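Local coordinates for DNA repair protein MmcB-related protein (Silicibacter pomeroyi, PDB 3DNX) that is of unknown function but, as an MmcB-like member of the PDDEXK nuclease clan, is probably linked to DNA repair, at residues 13-18 with 104-109; 57-62 with 83-88; 99-104 with 111-116. All blocks are in the same frame, centred on the assembly; numbering follows the deposited sequence.

Contact 1: residues 13-18 with 104-109; sequences GQRLAR and ADAYDA
The Arg18 guanidinium meets residues 106-107 with its edge. Ala106 O and Tyr107 CD1 both lie near its plane. The Tyr107 ring stands almost upright to it, with the two planes 82° apart. Arg18 NH2 comes to 3.7 Å from Tyr107 CD1. One face of the Tyr107 ring is taken by the methyl of its own neighbour, with Ala106 CB 4.0 Å above the ring plane and over its centre. The Arg15 guanidinium approaches that same methyl, and its NH2 lies 3.7 Å from Ala106 CB.

The polar link is the bond from Arg18 NH2 to Ala106 O, 3.0 Å long with an angle of 158° at the hydrogen. The donor sits above the carbonyl plane. Arg18 CG is anti to the backbone N (chi1 -168°), and the chain then runs extended to NE. Its CG and CD pass close by the same oxygen. Arg15 reaches the loop through a water, which accepts from Arg15 NH2 and from Ala106 N.

Residues 105-108 form the turn of the hairpin between strands 100-104 and 109-113. An Asx turn shapes it, because Asp105 OD1 accepts from Tyr107 N at 2.9 Å. Helix 12-26 lies against this turn. At the strand end of the loop, Leu16 CD2 touches Ala104 O at 3.4 Å and also packs on Ala104 CB.

Helix and loop backbones come close as well. Ala106 CA makes a CA-H...O contact of 3.2 Å with Arg15 O. The buried Ala104 side chain also touches Val20 of the same helix. Tyr107 O receives a further bond from Arg22 NH1. The Arg18 guanidinium lies close to that of Arg22, and its NH1 makes a long, weak ion pair with Asp145 of the second subunit.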
loop_
_atom_site.group_PDB
_atom_site.type_symbol
_atom_site.label_atom_id
_atom_site.label_comp_id
_atom_site.label_asym_id
_atom_site.label_seq_id
_atom_site.Cartn_x
_atom_site.Cartn_y
_atom_site.Cartn_z
ATOM N N GLY A 13 -2.304 -3.909 -22.251
ATOM C CA GLY A 13 -2.256 -2.808 -21.265
ATOM C C GLY A 13 -1.506 -3.192 -20.000
ATOM O O GLY A 13 -0.802 -2.368 -19.364
ATOM N N GLN A 14 -1.640 -4.458 -19.608
ATOM C CA GLN A 14 -0.957 -4.919 -18.426
ATOM C C GLN A 14 0.541 -4.936 -18.640
ATOM O O GLN A 14 1.292 -4.782 -17.688
ATOM C CB GLN A 14 -1.447 -6.310 -18.003
ATOM C CG GLN A 14 -2.861 -6.326 -17.423
ATOM C CD GLN A 14 -3.336 -7.715 -17.108
ATOM O OE1 GLN A 14 -3.260 -8.615 -17.942
ATOM N NE2 GLN A 14 -3.859 -7.899 -15.894
ATOM N N ARG A 15 0.954 -5.211 -19.867
ATOM C CA ARG A 15 2.364 -5.225 -20.232
ATOM C C ARG A 15 2.974 -3.853 -20.042
ATOM O O ARG A 15 3.995 -3.710 -19.384
ATOM C CB ARG A 15 2.509 -5.706 -21.683
ATOM C CG ARG A 15 2.415 -7.234 -21.859
ATOM C CD ARG A 15 2.634 -7.622 -23.309
ATOM N NE ARG A 15 2.928 -9.045 -23.481
ATOM C CZ ARG A 15 4.147 -9.591 -23.597
ATOM N NH1 ARG A 15 4.253 -10.905 -23.769
ATOM N NH2 ARG A 15 5.264 -8.861 -23.553
ATOM N N LEU A 16 2.345 -2.842 -20.638
ATOM C CA LEU A 16 2.807 -1.467 -20.487
ATOM C C LEU A 16 2.861 -1.099 -19.004
ATOM O O LEU A 16 3.849 -0.534 -18.564
ATOM C CB LEU A 16 1.910 -0.472 -21.251
ATOM C CG LEU A 16 1.810 -0.617 -22.774
ATOM C CD1 LEU A 16 0.678 0.268 -23.348
ATOM C CD2 LEU A 16 3.134 -0.256 -23.393
ATOM N N ALA A 17 1.827 -1.473 -18.236
ATOM C CA ALA A 17 1.782 -1.097 -16.846
ATOM C C ALA A 17 2.946 -1.742 -16.047
ATOM O O ALA A 17 3.407 -1.188 -15.048
ATOM C CB ALA A 17 0.450 -1.469 -16.218
ATOM N N ARG A 18 3.333 -2.947 -16.445
ATOM C CA ARG A 18 4.505 -3.611 -15.812
ATOM C C ARG A 18 5.754 -2.834 -15.985
ATOM O O ARG A 18 6.464 -2.583 -15.014
ATOM C CB ARG A 18 4.677 -5.033 -16.354
ATOM C CG ARG A 18 5.676 -5.930 -15.586
ATOM C CD ARG A 18 5.625 -7.241 -16.368
ATOM N NE ARG A 18 6.303 -8.358 -15.788
ATOM C CZ ARG A 18 7.445 -8.870 -16.233
ATOM N NH1 ARG A 18 7.931 -9.947 -15.622
ATOM N NH2 ARG A 18 8.113 -8.324 -17.254
ATOM N N ALA A 104 6.939 2.656 -23.245
ATOM C CA ALA A 104 7.014 1.518 -22.346
ATOM C C ALA A 104 6.866 0.204 -23.117
ATOM O O ALA A 104 6.425 0.184 -24.288
ATOM C CB ALA A 104 5.910 1.625 -21.260
ATOM N N ASP A 105 7.295 -0.870 -22.455
ATOM C CA ASP A 105 6.954 -2.252 -22.836
ATOM C C ASP A 105 6.854 -3.069 -21.556
ATOM O O ASP A 105 6.809 -2.482 -20.499
ATOM C CB ASP A 105 7.939 -2.857 -23.862
ATOM C CG ASP A 105 9.387 -2.984 -23.349
ATOM O OD1 ASP A 105 9.690 -2.900 -22.140
ATOM O OD2 ASP A 105 10.268 -3.199 -24.198
ATOM N N ALA A 106 6.835 -4.404 -21.635
ATOM C CA ALA A 106 6.644 -5.208 -20.431
ATOM C C ALA A 106 7.836 -5.137 -19.508
ATOM O O ALA A 106 7.699 -5.528 -18.374
ATOM C CB ALA A 106 6.328 -6.689 -20.765
ATOM N N TYR A 107 8.982 -4.617 -19.967
ATOM C CA TYR A 107 10.204 -4.773 -19.225
ATOM C C TYR A 107 10.789 -3.500 -18.649
ATOM O O TYR A 107 11.646 -3.564 -17.757
ATOM C CB TYR A 107 11.249 -5.412 -20.118
ATOM C CG TYR A 107 10.718 -6.682 -20.739
ATOM C CD1 TYR A 107 10.570 -7.812 -19.969
ATOM C CD2 TYR A 107 10.287 -6.716 -22.068
ATOM C CE1 TYR A 107 10.094 -9.001 -20.508
ATOM C CE2 TYR A 107 9.780 -7.890 -22.619
ATOM C CZ TYR A 107 9.695 -9.030 -21.828
ATOM O OH TYR A 107 9.200 -10.215 -22.315
ATOM N N ASP A 108 10.350 -2.364 -19.160
ATOM C CA ASP A 108 10.897 -1.059 -18.748
ATOM C C ASP A 108 10.079 0.062 -19.360
ATOM O O ASP A 108 9.129 -0.187 -20.094
ATOM C CB ASP A 108 12.344 -0.943 -19.166
ATOM C CG ASP A 108 13.170 0.037 -18.287
ATOM O OD1 ASP A 108 12.649 0.772 -17.411
ATOM O OD2 ASP A 108 14.372 0.045 -18.516
ATOM N N ALA A 109 10.432 1.304 -19.029
ATOM C CA ALA A 109 9.806 2.476 -19.577
ATOM C C ALA A 109 10.728 3.678 -19.477
ATOM O O ALA A 109 11.719 3.667 -18.740
ATOM C CB ALA A 109 8.482 2.766 -18.892
HETATM O O HOH W 1 6.272 -6.120 -24.267
#

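Contact 2: residues 57-62 with 83-88; sequences IECKSS and FWAVDM. With NA (sodium ion), chain C.
Ala85 sits opposite Cys59, with Ile57 to one side of it. Ile57 CG2 presses on Ala85 CB at 3.5 Å, which is tight for two carbons. Cys59 SG lies 4.0 Å from Ala85 CB. Ile57 CG1, anti to its carbonyl carbon (chi1 -58°), instead turns to Phe83 CB at 3.9 Å. An alanine in place of Ile57 would probably open a gap beside Phe83 CB and Ala85 CB, both of which would lose a branch that packs on them. On the other face of the sheet, Lys60 CG meets the edge of the Trp84 ring, 3.7 Å from CE3.

The backbones hold these side chains in register as parallel strands. Glu58 N bonds to Phe83 O, Ala85 N to Glu58 O, and Lys60 N to Ala85 O. This is the strand pair of a beta-alpha-beta unit, 54-59 and 81-86, joined through helix 63-68.

Leu16 and Val20 of helix 12-26 cover the Cys59 and Ala85 side, while Phe66 and Trp72 meet the Trp84 ring edge-to-face. Glu58 OE2 accepts from Asp44 N, and Lys60 NZ pairs with Asp69.

A sodium ion is bound by Cys59 O at 2.5 Å, by Asp65 and by three waters. One of these waters also accepts from Lys60 NZ at 2.8 Å. Asp44 with Glu58-Cys59-Lys60 matches the D...E-X-K pattern of the PDDEXK clan, so this may be the counterpart of its active site. The sodium beside it is held by oxygens alone, but not by the Asp44 or Glu58 carboxylate, so it need not mark a catalytic metal site.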
loop_
_atom_site.group_PDB
_atom_site.type_symbol
_atom_site.label_atom_id
_atom_site.label_comp_id
_atom_site.label_asym_id
_atom_site.label_seq_id
_atom_site.Cartn_x
_atom_site.Cartn_y
_atom_site.Cartn_z
ATOM N N ILE A 57 -1.100 7.499 -14.894
ATOM C CA ILE A 57 -0.568 7.048 -16.170
ATOM C C ILE A 57 -1.591 6.141 -16.832
ATOM O O ILE A 57 -1.951 5.082 -16.298
ATOM C CB ILE A 57 0.784 6.303 -16.026
ATOM C CG1 ILE A 57 1.803 7.205 -15.353
ATOM C CG2 ILE A 57 1.342 5.834 -17.388
ATOM C CD1 ILE A 57 2.124 6.752 -13.975
ATOM N N GLU A 58 -2.058 6.576 -18.005
ATOM C CA GLU A 58 -2.937 5.796 -18.818
ATOM C C GLU A 58 -2.134 5.066 -19.885
ATOM O O GLU A 58 -1.494 5.717 -20.755
ATOM C CB GLU A 58 -3.998 6.703 -19.470
ATOM C CG GLU A 58 -5.049 7.191 -18.536
ATOM C CD GLU A 58 -5.925 6.071 -18.028
ATOM O OE1 GLU A 58 -6.817 5.629 -18.782
ATOM O OE2 GLU A 58 -5.727 5.636 -16.878
ATOM N N CYS A 59 -2.268 3.752 -19.874
ATOM C CA CYS A 59 -1.517 2.845 -20.708
ATOM C C CYS A 59 -2.360 2.464 -21.902
ATOM O O CYS A 59 -3.262 1.662 -21.798
ATOM C CB CYS A 59 -1.086 1.609 -19.911
ATOM S SG CYS A 59 -0.047 2.020 -18.490
ATOM N N LYS A 60 -2.063 3.039 -23.065
ATOM C CA LYS A 60 -2.846 2.749 -24.259
ATOM C C LYS A 60 -2.074 1.823 -25.201
ATOM O O LYS A 60 -1.016 2.154 -25.695
ATOM C CB LYS A 60 -3.244 4.045 -24.942
ATOM C CG LYS A 60 -4.038 4.969 -24.038
ATOM C CD LYS A 60 -5.338 4.264 -23.662
ATOM C CE LYS A 60 -6.168 5.058 -22.738
ATOM N NZ LYS A 60 -7.450 4.344 -22.363
ATOM N N SER A 61 -2.645 0.658 -25.451
ATOM C CA SER A 61 -1.948 -0.404 -26.135
ATOM C C SER A 61 -2.185 -0.353 -27.651
ATOM O O SER A 61 -1.501 -1.066 -28.404
ATOM C CB SER A 61 -2.407 -1.723 -25.544
ATOM O OG SER A 61 -3.835 -1.843 -25.665
ATOM N N SER A 62 -3.124 0.521 -28.064
ATOM C CA SER A 62 -3.562 0.674 -29.460
ATOM C C SER A 62 -4.156 2.070 -29.652
ATOM O O SER A 62 -4.611 2.680 -28.703
ATOM C CB SER A 62 -4.675 -0.349 -29.789
ATOM O OG SER A 62 -4.250 -1.346 -30.698
ATOM N N PHE A 83 0.032 11.432 -17.431
ATOM C CA PHE A 83 0.875 10.861 -18.493
ATOM C C PHE A 83 0.113 9.826 -19.286
ATOM O O PHE A 83 -0.756 9.096 -18.740
ATOM C CB PHE A 83 2.089 10.088 -17.983
ATOM C CG PHE A 83 3.031 10.880 -17.116
ATOM C CD1 PHE A 83 4.257 11.300 -17.586
ATOM C CD2 PHE A 83 2.685 11.163 -15.797
ATOM C CE1 PHE A 83 5.134 12.008 -16.760
ATOM C CE2 PHE A 83 3.549 11.854 -14.973
ATOM C CZ PHE A 83 4.766 12.296 -15.458
ATOM N N TRP A 84 0.479 9.750 -20.571
ATOM C CA TRP A 84 0.207 8.582 -21.398
ATOM C C TRP A 84 1.402 7.649 -21.364
ATOM O O TRP A 84 2.518 8.107 -21.194
ATOM C CB TRP A 84 -0.079 8.980 -22.829
ATOM C CG TRP A 84 -1.179 9.967 -22.979
ATOM C CD1 TRP A 84 -1.044 11.307 -23.060
ATOM C CD2 TRP A 84 -2.586 9.687 -23.068
ATOM N NE1 TRP A 84 -2.287 11.897 -23.208
ATOM C CE2 TRP A 84 -3.243 10.912 -23.184
ATOM C CE3 TRP A 84 -3.345 8.509 -23.051
ATOM C CZ2 TRP A 84 -4.625 11.001 -23.311
ATOM C CZ3 TRP A 84 -4.712 8.598 -23.155
ATOM C CH2 TRP A 84 -5.337 9.822 -23.272
ATOM N N ALA A 85 1.155 6.350 -21.479
ATOM C CA ALA A 85 2.215 5.336 -21.673
ATOM C C ALA A 85 1.796 4.478 -22.881
ATOM O O ALA A 85 0.705 3.938 -22.908
ATOM C CB ALA A 85 2.428 4.472 -20.417
ATOM N N VAL A 86 2.671 4.413 -23.877
ATOM C CA VAL A 86 2.449 3.692 -25.127
ATOM C C VAL A 86 3.725 2.978 -25.526
ATOM O O VAL A 86 4.824 3.292 -25.015
ATOM C CB VAL A 86 2.011 4.653 -26.261
ATOM C CG1 VAL A 86 0.707 5.388 -25.874
ATOM C CG2 VAL A 86 3.116 5.656 -26.644
ATOM N N ASP A 87 3.611 2.033 -26.450
ATOM C CA ASP A 87 4.792 1.384 -26.935
ATOM C C ASP A 87 5.344 2.134 -28.163
ATOM O O ASP A 87 4.739 3.084 -28.661
ATOM C CB ASP A 87 4.524 -0.101 -27.188
ATOM C CG ASP A 87 3.636 -0.382 -28.388
ATOM O OD1 ASP A 87 3.427 0.458 -29.327
ATOM O OD2 ASP A 87 3.160 -1.545 -28.407
HETATM N N MSE A 88 6.449 1.633 -28.676
HETATM C CA MSE A 88 7.154 2.270 -29.791
HETATM C C MSE A 88 6.434 2.154 -31.138
HETATM O O MSE A 88 6.854 2.799 -32.126
HETATM C CB MSE A 88 8.595 1.727 -29.892
HETATM C CG MSE A 88 8.738 0.240 -30.276
HETATM SE SE MSE A 88 10.552 -0.553 -29.993
HETATM C CE MSE A 88 10.094 -2.335 -30.696
HETATM NA NA NA C . -5.449 0.415 -21.740
HETATM O O HOH W 2 1.040 1.380 -27.356
HETATM O O HOH W 3 -6.370 2.310 -20.737
HETATM O O HOH W 4 0.754 0.320 -30.196
HETATM O O HOH W 5 1.079 -2.136 -26.796
HETATM O O HOH W 6 -4.717 -0.696 -19.946
HETATM O O HOH W 7 -7.612 -0.353 -22.111
#

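Contact 3: residues 99-104 with 111-116; sequences SGLLIA and IVRMAP
Val112 fits its CG2 methyl against Leu101, whose CG is anti to the backbone N (chi1 -179°) and comes to 3.7 Å from Val112 CG2. Ile103 CG1 lies 4.0 Å from Val112 CG2, so Val112 sits in the corner between Leu101 and Ile103. On the other face of the hairpin, the Ile111 CG1 branch meets Leu102 CG at 3.8 Å. Leu101 CB lies over the centre of one face of the Arg113 guanidinium, 4.2 Å above its plane.

The strands 100-104 and 109-113 form a beta hairpin at the edge of the chain's mixed sheet. A classic beta bulge interrupts it. Val112 N and Arg113 N both donate to Leu101 O, and the register slips by one residue there. Leu101 N donates in turn to Arg113 O, which completes the pair.

Arg113 then bends at chi3 (79°) and grips Ser99 O side-on. Arg113 NE is 2.8 Å from Ser99 O, and Arg113 NH1 is 3.2 Å from it. The carbonyl oxygen lies in the guanidinium plane.

Ala115 CB fills the hollow at Gly100, 3.5 Å from Gly100 N; a CB on the glycine would clash with it. Ala115 also touches Phe83 of strand 81-86, and its carbonyl oxygen accepts from Arg81 NH2.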
loop_
_atom_site.group_PDB
_atom_site.type_symbol
_atom_site.label_atom_id
_atom_site.label_comp_id
_atom_site.label_asym_id
_atom_site.label_seq_id
_atom_site.Cartn_x
_atom_site.Cartn_y
_atom_site.Cartn_z
ATOM N N SER A 99 0.000 16.714 -22.335
ATOM C CA SER A 99 0.221 15.551 -21.503
ATOM C C SER A 99 1.680 15.122 -21.405
ATOM O O SER A 99 2.497 15.390 -22.277
ATOM C CB SER A 99 -0.584 14.400 -22.083
ATOM O OG SER A 99 -1.962 14.772 -22.090
ATOM N N GLY A 100 2.008 14.466 -20.311
ATOM C CA GLY A 100 3.255 13.740 -20.205
ATOM C C GLY A 100 3.226 12.465 -21.037
ATOM O O GLY A 100 2.162 12.028 -21.470
ATOM N N LEU A 101 4.415 11.898 -21.300
ATOM C CA LEU A 101 4.498 10.734 -22.151
ATOM C C LEU A 101 5.623 9.820 -21.752
ATOM O O LEU A 101 6.793 10.245 -21.642
ATOM C CB LEU A 101 4.672 11.161 -23.640
ATOM C CG LEU A 101 4.761 10.041 -24.712
ATOM C CD1 LEU A 101 3.486 9.186 -24.786
ATOM C CD2 LEU A 101 5.053 10.637 -26.148
ATOM N N LEU A 102 5.285 8.536 -21.615
ATOM C CA LEU A 102 6.272 7.493 -21.461
ATOM C C LEU A 102 6.183 6.566 -22.638
ATOM O O LEU A 102 5.091 6.288 -23.136
ATOM C CB LEU A 102 6.060 6.636 -20.182
ATOM C CG LEU A 102 6.307 7.270 -18.815
ATOM C CD1 LEU A 102 5.105 8.069 -18.414
ATOM C CD2 LEU A 102 6.566 6.219 -17.794
ATOM N N ILE A 103 7.333 6.086 -23.071
ATOM C CA ILE A 103 7.381 4.943 -23.970
ATOM C C ILE A 103 7.752 3.709 -23.148
ATOM O O ILE A 103 8.745 3.728 -22.420
ATOM C CB ILE A 103 8.408 5.144 -25.113
ATOM C CG1 ILE A 103 8.219 6.486 -25.847
ATOM C CG2 ILE A 103 8.376 3.953 -26.049
ATOM C CD1 ILE A 103 6.953 6.587 -26.609
ATOM N N ALA A 104 6.939 2.656 -23.245
ATOM C CA ALA A 104 7.014 1.518 -22.346
ATOM C C ALA A 104 6.866 0.204 -23.117
ATOM O O ALA A 104 6.425 0.184 -24.288
ATOM C CB ALA A 104 5.910 1.625 -21.260
ATOM N N ILE A 111 10.435 8.225 -19.563
ATOM C CA ILE A 111 9.628 9.428 -19.731
ATOM C C ILE A 111 10.316 10.193 -20.878
ATOM O O ILE A 111 11.517 10.465 -20.820
ATOM C CB ILE A 111 9.630 10.291 -18.486
ATOM C CG1 ILE A 111 9.022 9.527 -17.289
ATOM C CG2 ILE A 111 8.924 11.630 -18.753
ATOM C CD1 ILE A 111 9.072 10.285 -16.022
ATOM N N VAL A 112 9.588 10.457 -21.932
ATOM C CA VAL A 112 10.156 11.233 -23.040
ATOM C C VAL A 112 9.645 12.682 -23.004
ATOM O O VAL A 112 10.228 13.557 -23.641
ATOM C CB VAL A 112 9.932 10.554 -24.402
ATOM C CG1 VAL A 112 10.825 9.263 -24.495
ATOM C CG2 VAL A 112 8.482 10.247 -24.656
ATOM N N ARG A 113 8.555 12.897 -22.271
ATOM C CA ARG A 113 7.966 14.203 -22.059
ATOM C C ARG A 113 7.345 14.283 -20.664
ATOM O O ARG A 113 6.412 13.539 -20.335
ATOM C CB ARG A 113 6.902 14.454 -23.145
ATOM C CG ARG A 113 6.346 15.834 -23.149
ATOM C CD ARG A 113 5.589 16.073 -24.446
ATOM N NE ARG A 113 4.272 15.502 -24.451
ATOM C CZ ARG A 113 3.703 14.877 -25.490
ATOM N NH1 ARG A 113 2.461 14.424 -25.377
ATOM N NH2 ARG A 113 4.345 14.719 -26.642
HETATM N N MSE A 114 7.871 15.191 -19.842
HETATM C CA MSE A 114 7.459 15.301 -18.448
HETATM C C MSE A 114 6.124 16.003 -18.443
HETATM O O MSE A 114 5.944 16.977 -19.180
HETATM C CB MSE A 114 8.531 16.061 -17.652
HETATM C CG MSE A 114 8.205 16.318 -16.238
HETATM SE SE MSE A 114 7.811 14.715 -15.218
HETATM C CE MSE A 114 9.508 13.781 -15.308
ATOM N N ALA A 115 5.163 15.504 -17.667
ATOM C CA ALA A 115 3.884 16.148 -17.605
ATOM C C ALA A 115 3.986 17.500 -16.883
ATOM O O ALA A 115 4.804 17.681 -15.971
ATOM C CB ALA A 115 2.890 15.239 -16.965
ATOM N N PRO A 116 3.156 18.478 -17.288
ATOM C CA PRO A 116 3.086 19.715 -16.503
ATOM C C PRO A 116 2.474 19.447 -15.098
ATOM O O PRO A 116 1.677 18.521 -14.957
ATOM C CB PRO A 116 2.179 20.615 -17.343
ATOM C CG PRO A 116 1.353 19.720 -18.146
ATOM C CD PRO A 116 2.229 18.501 -18.437
#

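In the fold
Contact 2 is the buried one, at the middle of the sheet. Contacts 1 and 3 are only partly buried and lie toward its edge. Contacts 2 and 3 join neighbouring strands of one sheet: strand 81-86 bonds to 54-59 on one side and to 100-104 on the other. Contact 1 shares Ala104 with contact 3 and sets helix 12-26 on the hairpin turn. Leu16 also reaches the strands of contact 2. The chemistry follows place. Contact 2 has close apolar packing, with charged groups and a sodium ion at the end of strand 54-59. Toward the sheet edge, contacts 1 and 3 each use an arginine to hold a backbone carbonyl.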